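Local coordinates for pathogenicity island protein (Staphylococcus aureus subsp. aureus, PDB 3HL6), which is of unknown function but is encoded by a staphylococcal pathogenicity island and forms a two-fold symmetric pair in the crystal, at the interface of chains A and B. Coordinates in Å, arbitrary orientation; residue numbers count along the deposited sequence, not the author numbering. Chains: chain A/B, Pathogenicity island protein.

The interface of chains A and B. Residues chain A 18, 22, 73, 76-77, 80; chain B 15, 18-19, 22-23.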
loop_
_atom_site.group_PDB
_atom_site.type_symbol
_atom_site.label_atom_id
_atom_site.label_comp_id
_atom_site.label_asym_id
_atom_site.label_seq_id
_atom_site.Cartn_x
_atom_site.Cartn_y
_atom_site.Cartn_z
ATOM N N LEU A 18 -4.262 -3.464 -4.877
ATOM C CA LEU A 18 -5.031 -2.746 -3.876
ATOM C C LEU A 18 -5.726 -1.550 -4.476
ATOM O O LEU A 18 -6.857 -1.237 -4.119
ATOM C CB LEU A 18 -4.135 -2.276 -2.708
ATOM C CG LEU A 18 -4.061 -3.353 -1.625
ATOM C CD1 LEU A 18 -2.654 -3.484 -1.030
ATOM C CD2 LEU A 18 -5.154 -3.123 -0.568
ATOM N N THR A 22 -10.064 -1.577 -4.341
ATOM C CA THR A 22 -10.920 -0.624 -3.664
ATOM C C THR A 22 -11.596 0.258 -4.698
ATOM O O THR A 22 -12.637 0.842 -4.442
ATOM C CB THR A 22 -10.151 0.223 -2.606
ATOM O OG1 THR A 22 -9.801 1.487 -3.172
ATOM C CG2 THR A 22 -8.895 -0.484 -2.145
ATOM N N PRO A 73 -13.246 -6.415 2.412
ATOM C CA PRO A 73 -13.226 -5.019 2.785
ATOM C C PRO A 73 -12.527 -4.738 4.117
ATOM O O PRO A 73 -11.800 -3.752 4.199
ATOM C CB PRO A 73 -14.702 -4.639 2.816
ATOM C CG PRO A 73 -15.313 -5.578 1.807
ATOM C CD PRO A 73 -14.596 -6.869 2.041
ATOM N N THR A 76 -7.570 -5.961 4.222
ATOM C CA THR A 76 -6.640 -5.600 3.180
ATOM C C THR A 76 -5.224 -5.686 3.680
ATOM O O THR A 76 -4.312 -5.513 2.887
ATOM C CB THR A 76 -6.903 -4.176 2.672
ATOM O OG1 THR A 76 -7.091 -3.315 3.805
ATOM C CG2 THR A 76 -8.179 -4.148 1.786
ATOM N N GLU A 77 -5.023 -5.986 4.966
ATOM C CA GLU A 77 -3.686 -5.913 5.557
ATOM C C GLU A 77 -2.699 -6.935 4.991
ATOM O O GLU A 77 -1.492 -6.644 4.839
ATOM C CB GLU A 77 -3.744 -6.046 7.090
ATOM C CG GLU A 77 -4.177 -7.434 7.632
ATOM C CD GLU A 77 -5.677 -7.508 7.886
ATOM O OE1 GLU A 77 -6.148 -8.540 8.420
ATOM O OE2 GLU A 77 -6.397 -6.531 7.547
ATOM N N ILE A 80 -1.227 -5.115 2.071
ATOM C CA ILE A 80 -0.375 -4.023 2.502
ATOM C C ILE A 80 0.945 -4.575 3.068
ATOM O O ILE A 80 2.000 -3.936 2.992
ATOM C CB ILE A 80 -1.120 -3.202 3.555
ATOM C CG1 ILE A 80 -2.480 -2.780 2.994
ATOM C CG2 ILE A 80 -0.314 -1.997 3.986
ATOM C CD1 ILE A 80 -3.414 -2.056 3.997
ATOM N N GLY B 15 -0.145 3.075 5.244
ATOM C CA GLY B 15 -0.721 1.730 5.366
ATOM C C GLY B 15 -1.891 1.520 6.341
ATOM O O GLY B 15 -2.867 0.863 5.994
ATOM N N LEU B 18 -4.742 3.223 4.761
ATOM C CA LEU B 18 -5.314 2.504 3.621
ATOM C C LEU B 18 -6.217 1.396 4.137
ATOM O O LEU B 18 -7.300 1.168 3.618
ATOM C CB LEU B 18 -4.204 1.933 2.690
ATOM C CG LEU B 18 -4.592 1.341 1.313
ATOM C CD1 LEU B 18 -5.307 2.383 0.504
ATOM C CD2 LEU B 18 -3.380 0.793 0.492
ATOM N N ARG B 19 -5.784 0.722 5.193
ATOM C CA ARG B 19 -6.568 -0.388 5.725
ATOM C C ARG B 19 -7.892 0.052 6.361
ATOM O O ARG B 19 -8.921 -0.625 6.266
ATOM C CB ARG B 19 -5.778 -1.177 6.765
ATOM C CG ARG B 19 -6.549 -2.395 7.176
ATOM C CD ARG B 19 -5.972 -3.108 8.321
ATOM N NE ARG B 19 -6.892 -4.167 8.722
ATOM C CZ ARG B 19 -7.570 -4.195 9.868
ATOM N NH1 ARG B 19 -7.421 -3.221 10.764
ATOM N NH2 ARG B 19 -8.388 -5.208 10.113
ATOM N N THR B 22 -10.481 1.371 3.437
ATOM C CA THR B 22 -11.295 0.334 2.880
ATOM C C THR B 22 -12.195 -0.244 3.959
ATOM O O THR B 22 -13.383 -0.434 3.753
ATOM C CB THR B 22 -10.420 -0.757 2.297
ATOM O OG1 THR B 22 -9.691 -1.368 3.372
ATOM C CG2 THR B 22 -9.459 -0.159 1.284
ATOM N N GLY B 23 -11.639 -0.513 5.124
ATOM C CA GLY B 23 -12.453 -0.954 6.249
ATOM C C GLY B 23 -13.752 -0.178 6.442
ATOM O O GLY B 23 -14.811 -0.775 6.599
#
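A two-fold symmetric contact between two copies in the deposited assembly, a helix packed against a helix, a loop and the first turn of the next helix, joins this putative mobile pathogenicity island family protein to itself through A:Glu77, A:Thr76 and A:Ile80 on one side and B:Arg19 and B:Thr22 on the other; the pair may or may not be the biological one. Helix 13-30 of chain B lies against the loop holding A:Pro73 and A:Thr76 and the first turn of helix 77-88, and symmetry repeats the contact with the chains exchanged. The charged element is a salt bridge, also a hydrogen bond, from the guanidinium NE of B:Arg19 to the carboxylate OE2 of A:Glu77 at 2.7 Å, with 145° at the hydrogen. The two side chains run alongside each other, pointing the same way, but NE meets OE2 from above the carboxylate plane, and a 74° turn keeps the two flat groups from lying coplanar. B:Arg19 reaches it with CG anti to the backbone N (chi1 -174°) and an extended chain. The A:Ile80 side chain crosses that of B:Arg19 at about a right angle, bringing methyl CD1 3.7 Å from B:Arg19 CB; CD1 also lies 3.6 Å from the carbonyl O of B:Gly15. Tip to tip, the hydroxyls A:Thr76 OG1 and B:Thr22 OG1 share a 3.3 Å hydrogen bond of undecided direction. The hydrogen of B:Thr22 OG1 can serve B:Arg19 O in its own helix (3.1 Å), from above the carbonyl plane, or, weakly, A:Pro73 O; in either case A:Thr76 OG1 would probably be the donor between the threonines. Near the two-fold axis, the methyls A:Thr22 CG2 and B:Thr22 CG2 pack at 3.5 Å, their side chains roughly perpendicular.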